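Fatty acid amide hydrolase (Candida albicans, PDB 6KVR) hydrolyses fatty acid amides as a serine hydrolase of the amidase signature family, probably releasing a carboxylate and ammonia. Local coordinates at the interface of chains A and B. Coordinates in Å, arbitrary orientation; residue numbers count along the deposited sequence, not the author numbering. Chains: chain A/B, Fatty acid amide hydrolase.

Contact 1: the interface of chains A and B. Residues chain A 445, 448-449, 452, 549; chain B 323-325.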
ATOM      1  N   ASP A 445      -7.377   4.567   9.131  1.00 24.13           N
ATOM      2  CA  ASP A 445      -7.876   5.142   7.894  1.00 24.72           C
ATOM      3  C   ASP A 445      -8.725   6.377   8.169  1.00 27.40           C
ATOM      4  O   ASP A 445      -8.661   7.357   7.414  1.00 28.06           O
ATOM      5  CB  ASP A 445      -8.649   4.085   7.112  1.00 27.41           C
ATOM      6  CG  ASP A 445      -7.728   3.016   6.531  1.00 41.63           C
ATOM      7  OD1 ASP A 445      -6.479   3.210   6.568  1.00 39.47           O
ATOM      8  OD2 ASP A 445      -8.249   1.998   6.013  1.00 43.13           O
ATOM      9  N   ARG A 448      -6.279   9.238   8.913  1.00 22.20           N
ATOM     10  CA  ARG A 448      -5.649   9.683   7.678  1.00 27.27           C
ATOM     11  C   ARG A 448      -6.578  10.578   6.864  1.00 28.90           C
ATOM     12  O   ARG A 448      -6.141  11.597   6.310  1.00 25.16           O
ATOM     13  CB  ARG A 448      -5.216   8.477   6.848  1.00 26.50           C
ATOM     14  CG  ARG A 448      -3.943   7.837   7.357  1.00 27.67           C
ATOM     15  CD  ARG A 448      -3.589   6.587   6.558  1.00 26.32           C
ATOM     16  NE  ARG A 448      -2.441   5.910   7.155  1.00 27.26           N
ATOM     17  CZ  ARG A 448      -1.790   4.900   6.592  1.00 32.74           C
ATOM     18  NH1 ARG A 448      -2.196   4.370   5.447  1.00 28.09           N
ATOM     19  NH2 ARG A 448      -0.701   4.416   7.191  1.00 29.96           N
ATOM     20  N   ASP A 449      -7.859  10.214   6.773  1.00 25.69           N
ATOM     21  CA  ASP A 449      -8.795  11.046   6.030  1.00 32.59           C
ATOM     22  C   ASP A 449      -9.027  12.366   6.751  1.00 34.75           C
ATOM     23  O   ASP A 449      -9.064  13.427   6.115  1.00 29.23           O
ATOM     24  CB  ASP A 449     -10.117  10.306   5.812  1.00 31.62           C
ATOM     25  CG  ASP A 449     -10.032   9.285   4.681  1.00 37.87           C
ATOM     26  OD1 ASP A 449      -9.317   9.548   3.690  1.00 36.04           O
ATOM     27  OD2 ASP A 449     -10.674   8.213   4.779  1.00 42.01           O
ATOM     28  N   ASN A 452      -5.955  14.473   5.973  1.00 29.61           N
ATOM     29  CA  ASN A 452      -5.851  14.813   4.562  1.00 32.42           C
ATOM     30  C   ASN A 452      -6.946  15.803   4.180  1.00 34.74           C
ATOM     31  O   ASN A 452      -6.686  16.777   3.468  1.00 34.24           O
ATOM     32  CB  ASN A 452      -5.905  13.534   3.721  1.00 29.63           C
ATOM     33  CG  ASN A 452      -5.831  13.789   2.218  1.00 32.14           C
ATOM     34  OD1 ASN A 452      -4.858  14.353   1.704  1.00 28.22           O
ATOM     35  ND2 ASN A 452      -6.853  13.328   1.501  1.00 31.76           N
ATOM     36  N   ARG A 549       0.341  12.821   1.599  1.00 24.09           N
ATOM     37  CA  ARG A 549       0.905  11.519   1.243  1.00 26.37           C
ATOM     38  C   ARG A 549       1.353  11.490  -0.211  1.00 25.43           C
ATOM     39  O   ARG A 549       0.601  11.880  -1.112  1.00 30.64           O
ATOM     40  CB  ARG A 549      -0.128  10.411   1.488  1.00 29.36           C
ATOM     41  CG  ARG A 549      -0.454  10.182   2.945  1.00 28.42           C
ATOM     42  CD  ARG A 549      -1.306   8.932   3.105  1.00 29.51           C
ATOM     43  NE  ARG A 549      -0.498   7.719   3.103  1.00 24.73           N
ATOM     44  CZ  ARG A 549      -0.890   6.568   2.570  1.00 33.67           C
ATOM     45  NH1 ARG A 549      -2.069   6.445   1.976  1.00 30.16           N
ATOM     46  NH2 ARG A 549      -0.085   5.510   2.643  1.00 30.32           N
TER
ATOM     47  N   ASP B 323      -9.885  10.454  -0.702  1.00 30.47           N
ATOM     48  CA  ASP B 323      -9.600   9.138  -0.129  1.00 34.08           C
ATOM     49  C   ASP B 323      -8.089   9.028   0.024  1.00 30.85           C
ATOM     50  O   ASP B 323      -7.375   8.744  -0.944  1.00 31.81           O
ATOM     51  CB  ASP B 323     -10.159   8.010  -0.992  1.00 31.25           C
ATOM     52  CG  ASP B 323      -9.721   6.625  -0.514  1.00 35.17           C
ATOM     53  OD1 ASP B 323      -9.153   6.502   0.596  1.00 35.97           O
ATOM     54  OD2 ASP B 323      -9.962   5.643  -1.251  1.00 33.04           O
ATOM     55  N   SER B 324      -7.619   9.231   1.253  1.00 32.43           N
ATOM     56  CA  SER B 324      -6.192   9.199   1.560  1.00 32.28           C
ATOM     57  C   SER B 324      -5.524   7.867   1.191  1.00 29.75           C
ATOM     58  O   SER B 324      -4.296   7.819   1.048  1.00 29.97           O
ATOM     59  CB  SER B 324      -6.027   9.506   3.049  1.00 29.10           C
ATOM     60  OG  SER B 324      -4.852   8.917   3.570  1.00 43.83           O
ATOM     61  N   THR B 325      -6.301   6.790   1.018  1.00 28.14           N
ATOM     62  CA  THR B 325      -5.744   5.501   0.614  1.00 30.79           C
ATOM     63  C   THR B 325      -5.352   5.474  -0.869  1.00 35.11           C
ATOM     64  O   THR B 325      -4.397   4.775  -1.247  1.00 32.43           O
ATOM     65  CB  THR B 325      -6.771   4.408   0.931  1.00 38.15           C
ATOM     66  OG1 THR B 325      -6.821   4.217   2.347  1.00 41.05           O
ATOM     67  CG2 THR B 325      -6.435   3.079   0.249  1.00 39.63           C
TER
HETATM   68  O   HOH W   1      -2.372   3.901   0.598  1.00 35.31           O
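B:Ser324 sets its CB against the side of a helix of the other subunit, 4.0 Å from CB of A:Arg448 and 4.1 Å from CB of A:Asn452. Its hydroxyl OG points away from its own backbone N (chi1 153°), which sets it against CB of A:Arg448 and CD of A:Arg549. These aliphatic stems form the small apolar floor of a loop-on-helix contact, and the serine, burying 93 Å², is its plug.

Around that floor the serine's backbone is held at both ends. The amide N of B:Ser324 donates an almost straight bond of 3.0 Å to OD1 of A:Asp449, arriving nearly along the axis of the carboxylate C-O bond. The carbonyl O of B:Ser324 accepts a bent hydrogen bond from NH1 of A:Arg549 at 2.8 Å, the donor tilted from the carbonyl plane. The carbonyl meets that guanidinium at its edge, whereas NH1 of A:Arg448 lies above one face; a bend at chi3 (82°) turns the A:Arg549 chain toward the serine.

At the rim, water 1 joins NH1 of A:Arg549 to the backbone O of B:Thr325. Within the loop, N of B:Thr325 bonds to OD1 of B:Asp323 at 2.9 Å. Loop 323-325 follows the 3-10 helix 319-321 and rests on helix 434-457, with A:Arg549 reaching in from between strand 540-546 and helix 552-565.

Contact 2: the interface of chains A and B. Residues chain A 398-399, 431, 437; chain B 434-435, 438.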
ATOM      1  N   CYS A 398       0.632  -5.561  19.023  1.00 23.25           N
ATOM      2  CA  CYS A 398      -0.585  -6.371  19.040  1.00 21.66           C
ATOM      3  C   CYS A 398      -0.353  -7.831  18.657  1.00 25.10           C
ATOM      4  O   CYS A 398      -1.332  -8.602  18.632  1.00 25.90           O
ATOM      5  CB  CYS A 398      -1.665  -5.754  18.135  1.00 25.35           C
ATOM      6  SG  CYS A 398      -1.228  -5.658  16.380  1.00 27.55           S
ATOM      7  N   ASP A 399       0.880  -8.260  18.369  1.00 23.20           N
ATOM      8  CA  ASP A 399       1.152  -9.696  18.322  1.00 25.76           C
ATOM      9  C   ASP A 399       1.519 -10.255  19.705  1.00 23.16           C
ATOM     10  O   ASP A 399       2.067 -11.354  19.803  1.00 21.30           O
ATOM     11  CB  ASP A 399       2.231 -10.011  17.278  1.00 21.62           C
ATOM     12  CG  ASP A 399       3.662  -9.782  17.786  1.00 25.45           C
ATOM     13  OD1 ASP A 399       3.862  -8.933  18.676  1.00 24.16           O
ATOM     14  OD2 ASP A 399       4.595 -10.437  17.256  1.00 22.93           O
ATOM     15  N   HIS A 431      -2.165 -10.757  23.034  1.00 23.19           N
ATOM     16  CA  HIS A 431      -2.067 -11.130  21.628  1.00 27.08           C
ATOM     17  C   HIS A 431      -3.441 -10.924  20.988  1.00 25.56           C
ATOM     18  O   HIS A 431      -4.377 -11.677  21.258  1.00 25.76           O
ATOM     19  CB  HIS A 431      -1.580 -12.573  21.504  1.00 25.16           C
ATOM     20  CG  HIS A 431      -1.054 -12.936  20.146  1.00 24.92           C
ATOM     21  ND1 HIS A 431      -0.331 -14.089  19.914  1.00 27.58           N
ATOM     22  CD2 HIS A 431      -1.159 -12.313  18.948  1.00 23.55           C
ATOM     23  CE1 HIS A 431      -0.007 -14.156  18.634  1.00 28.14           C
ATOM     24  NE2 HIS A 431      -0.504 -13.094  18.023  1.00 24.11           N
ATOM     25  N   ASN A 437      -7.361  -6.440  15.284  1.00 25.70           N
ATOM     26  CA  ASN A 437      -6.341  -5.740  14.501  1.00 23.21           C
ATOM     27  C   ASN A 437      -6.979  -4.945  13.366  1.00 24.57           C
ATOM     28  O   ASN A 437      -6.579  -3.806  13.099  1.00 24.45           O
ATOM     29  CB  ASN A 437      -5.316  -6.743  13.955  1.00 22.24           C
ATOM     30  CG  ASN A 437      -4.022  -6.072  13.445  1.00 27.25           C
ATOM     31  OD1 ASN A 437      -3.939  -4.852  13.302  1.00 28.51           O
ATOM     32  ND2 ASN A 437      -3.020  -6.884  13.154  1.00 23.72           N
TER
ATOM     33  N   VAL B 434      -2.904 -12.353  15.645  1.00 20.75           N
ATOM     34  CA  VAL B 434      -2.200 -11.417  14.757  1.00 20.52           C
ATOM     35  C   VAL B 434      -0.946 -12.047  14.167  1.00 23.02           C
ATOM     36  O   VAL B 434      -0.656 -11.874  12.972  1.00 24.13           O
ATOM     37  CB  VAL B 434      -1.886 -10.112  15.510  1.00 23.24           C
ATOM     38  CG1 VAL B 434      -0.759  -9.302  14.824  1.00 23.49           C
ATOM     39  CG2 VAL B 434      -3.145  -9.265  15.602  1.00 20.30           C
ATOM     40  N   ALA B 435      -0.192 -12.800  14.984  1.00 19.87           N
ATOM     41  CA  ALA B 435       1.049 -13.420  14.523  1.00 19.59           C
ATOM     42  C   ALA B 435       0.828 -14.343  13.330  1.00 22.37           C
ATOM     43  O   ALA B 435       1.656 -14.374  12.412  1.00 23.78           O
ATOM     44  CB  ALA B 435       1.710 -14.198  15.668  1.00 25.92           C
ATOM     45  N   ARG B 438       0.136 -12.230  10.201  1.00 21.27           N
ATOM     46  CA  ARG B 438       1.399 -11.684   9.711  1.00 23.28           C
ATOM     47  C   ARG B 438       2.205 -12.716   8.929  1.00 21.33           C
ATOM     48  O   ARG B 438       2.895 -12.355   7.972  1.00 20.05           O
ATOM     49  CB  ARG B 438       2.232 -11.144  10.873  1.00 21.07           C
ATOM     50  CG  ARG B 438       1.722  -9.833  11.417  1.00 20.85           C
ATOM     51  CD  ARG B 438       2.706  -9.183  12.374  1.00 22.81           C
ATOM     52  NE  ARG B 438       2.090  -8.118  13.162  1.00 22.21           N
ATOM     53  CZ  ARG B 438       2.663  -7.553  14.220  1.00 25.06           C
ATOM     54  NH1 ARG B 438       3.896  -7.875  14.594  1.00 22.20           N
ATOM     55  NH2 ARG B 438       1.977  -6.658  14.930  1.00 19.60           N
TER
HETATM   56  O   HOH W   2      -0.298  -6.334  13.015  1.00 24.89           O
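B:Val434, at the start of helix 434-457, presses both methyl groups against A:Asn437 and A:Cys398 in this interface between two copies of an amidase signature enzyme. CG2 of B:Val434 lies 3.4 Å from ND2 of A:Asn437, and the two side chains cross at about a right angle. CG1, pointing away from the valine's own backbone N (chi1 161°), reaches toward SG of A:Cys398 and CB of A:Asp399, while the backbone O of A:Cys398 sits over CB.

A:Asp399 meets B:Arg438 mainly by lying across its guanidinium, with a long ion pair besides. Its CB lies over one face of the guanidinium, toward the rim, with the carboxylate and guanidinium planes turned 15° apart. NH1 of B:Arg438 is 3.8 Å from OD2 of A:Asp399.

The extended arginine chain carries its guanidinium across to A:Cys398, whose SG is 3.7 Å from NH2 of B:Arg438. Water 2 lies in the guanidinium plane, bonded to both NE and NH2 of B:Arg438 at 3.0 Å. It also bonds to ND2 of A:Asn437 at 2.8 Å, tying the arginine to the opposing helix.

On the other flank, the backbone N of B:Ala435 donates to NE2 of A:His431 at 3.1 Å, approaching in the plane of the ring. One face of that ring is covered over its centre by the backbone O of A:Asp399, while CB of B:Ala435 packs 3.4 Å from NE2 and CE1 of A:His431. Accepting this amide, NE2 gives a polar partner to an N-H in the first turn of the helix.

Contact 3: the interface of chains A and B. Residues chain A 449, 453; chain B 280, 322-324.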
ATOM      1  N   ASP A 449      -7.859  10.214   6.773  1.00 25.69           N
ATOM      2  CA  ASP A 449      -8.795  11.046   6.030  1.00 32.59           C
ATOM      3  C   ASP A 449      -9.027  12.366   6.751  1.00 34.75           C
ATOM      4  O   ASP A 449      -9.064  13.427   6.115  1.00 29.23           O
ATOM      5  CB  ASP A 449     -10.117  10.306   5.812  1.00 31.62           C
ATOM      6  CG  ASP A 449     -10.032   9.285   4.681  1.00 37.87           C
ATOM      7  OD1 ASP A 449      -9.317   9.548   3.690  1.00 36.04           O
ATOM      8  OD2 ASP A 449     -10.674   8.213   4.779  1.00 42.01           O
ATOM      9  N   ASP A 453      -8.160  15.610   4.710  1.00 31.41           N
ATOM     10  CA  ASP A 453      -9.250  16.543   4.446  1.00 32.70           C
ATOM     11  C   ASP A 453      -8.944  17.923   5.006  1.00 37.56           C
ATOM     12  O   ASP A 453      -9.400  18.931   4.456  1.00 34.91           O
ATOM     13  CB  ASP A 453     -10.546  16.044   5.072  1.00 34.41           C
ATOM     14  CG  ASP A 453     -11.135  14.855   4.337  1.00 38.94           C
ATOM     15  OD1 ASP A 453     -10.705  14.566   3.196  1.00 38.55           O
ATOM     16  OD2 ASP A 453     -12.043  14.212   4.905  1.00 36.56           O
TER
ATOM     17  N   LYS B 280     -13.720   3.302  -0.924  1.00 27.46           N
ATOM     18  CA  LYS B 280     -14.279   3.916   0.268  1.00 26.37           C
ATOM     19  C   LYS B 280     -15.752   4.255   0.076  1.00 30.88           C
ATOM     20  O   LYS B 280     -16.140   4.852  -0.934  1.00 28.34           O
ATOM     21  CB  LYS B 280     -13.478   5.172   0.609  1.00 27.36           C
ATOM     22  CG  LYS B 280     -13.891   5.832   1.894  1.00 35.66           C
ATOM     23  CD  LYS B 280     -13.134   7.124   2.078  1.00 39.16           C
ATOM     24  CE  LYS B 280     -13.515   7.788   3.379  1.00 44.12           C
ATOM     25  NZ  LYS B 280     -12.697   9.018   3.533  1.00 48.47           N
ATOM     26  N   SER B 322     -10.039  12.992  -1.838  1.00 29.77           N
ATOM     27  CA  SER B 322     -11.061  12.617  -0.877  1.00 36.59           C
ATOM     28  C   SER B 322     -10.842  11.249  -0.230  1.00 37.05           C
ATOM     29  O   SER B 322     -11.557  10.915   0.720  1.00 36.39           O
ATOM     30  CB  SER B 322     -12.446  12.650  -1.543  1.00 34.72           C
ATOM     31  OG  SER B 322     -12.414  11.999  -2.796  1.00 36.41           O
ATOM     32  N   ASP B 323      -9.885  10.454  -0.702  1.00 30.47           N
ATOM     33  CA  ASP B 323      -9.600   9.138  -0.129  1.00 34.08           C
ATOM     34  C   ASP B 323      -8.089   9.028   0.024  1.00 30.85           C
ATOM     35  O   ASP B 323      -7.375   8.744  -0.944  1.00 31.81           O
ATOM     36  CB  ASP B 323     -10.159   8.010  -0.992  1.00 31.25           C
ATOM     37  CG  ASP B 323      -9.721   6.625  -0.514  1.00 35.17           C
ATOM     38  OD1 ASP B 323      -9.153   6.502   0.596  1.00 35.97           O
ATOM     39  OD2 ASP B 323      -9.962   5.643  -1.251  1.00 33.04           O
ATOM     40  N   SER B 324      -7.619   9.231   1.253  1.00 32.43           N
ATOM     41  CA  SER B 324      -6.192   9.199   1.560  1.00 32.28           C
ATOM     42  C   SER B 324      -5.524   7.867   1.191  1.00 29.75           C
ATOM     43  O   SER B 324      -4.296   7.819   1.048  1.00 29.97           O
ATOM     44  CB  SER B 324      -6.027   9.506   3.049  1.00 29.10           C
ATOM     45  OG  SER B 324      -4.852   8.917   3.570  1.00 43.83           O
TER
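A:Asp449 and B:Lys280 approach from opposite directions and meet carboxylate to ammonium in a salt bridge between the subunits. NZ of B:Lys280 is modelled 2.5 Å from OD2 of A:Asp449; the ion pair is clear, but so short a distance, from about 83° out of the carboxylate plane, makes the exact hydrogen-bond geometry doubtful. As modelled, the lysine tip lies over the face of the carboxylate, with CE of B:Lys280 4.0 Å from CG of A:Asp449.

The lysine can span the gap because its chain is fully stretched. CG points away from the backbone N (chi1 -175°) and every later torsion is also extended, carrying NZ to the far subunit. The aspartate's CG instead lies beside its own backbone N (chi1 -78°), turning the carboxylate outward from the helix.

The two oxygens thus divide their work: OD2 takes the ammonium, and OD1 keeps the amide of B:Ser324. A second acid, B:Asp323, brings its OD1 to 4.3 Å from OD1 of A:Asp449, a proximity of like charges that the lysine and the amide would probably help to offset. A:Asp453, one helical turn further on, has OD2 5.4 Å from NZ of B:Lys280 and may add to the negative potential there.

In the fold, both acids of chain A project from helix 434-457. Their chain B counterparts come from two separate loops: B:Lys280 from the stretch between strands 268-271 and 295-300, and B:Ser322 and its neighbours from that following the 3-10 helix 319-321.

Contact 1 and contact 3 are neighbouring parts of one patch, their C-alpha centres about 4 Å apart, and share A:Asp449, B:Asp323 and B:Ser324. Contact 2 lies about 24 Å from contact 1 and 26 Å from contact 3. Helix 434-457 connects all three: its beginning serves contact 2 and its later turns the others. Two-fold symmetry repeats each contact with the chains exchanged, so the paired helices form a seam fastened at separated points, consistent with a dimer. Contacts 1 and 2 lie about 21 to 26 Å from A:Lys158 and A:Ser233, and contact 3 about 19 to 23 Å from B:Lys158 and B:Ser233, all predicted catalytic residues.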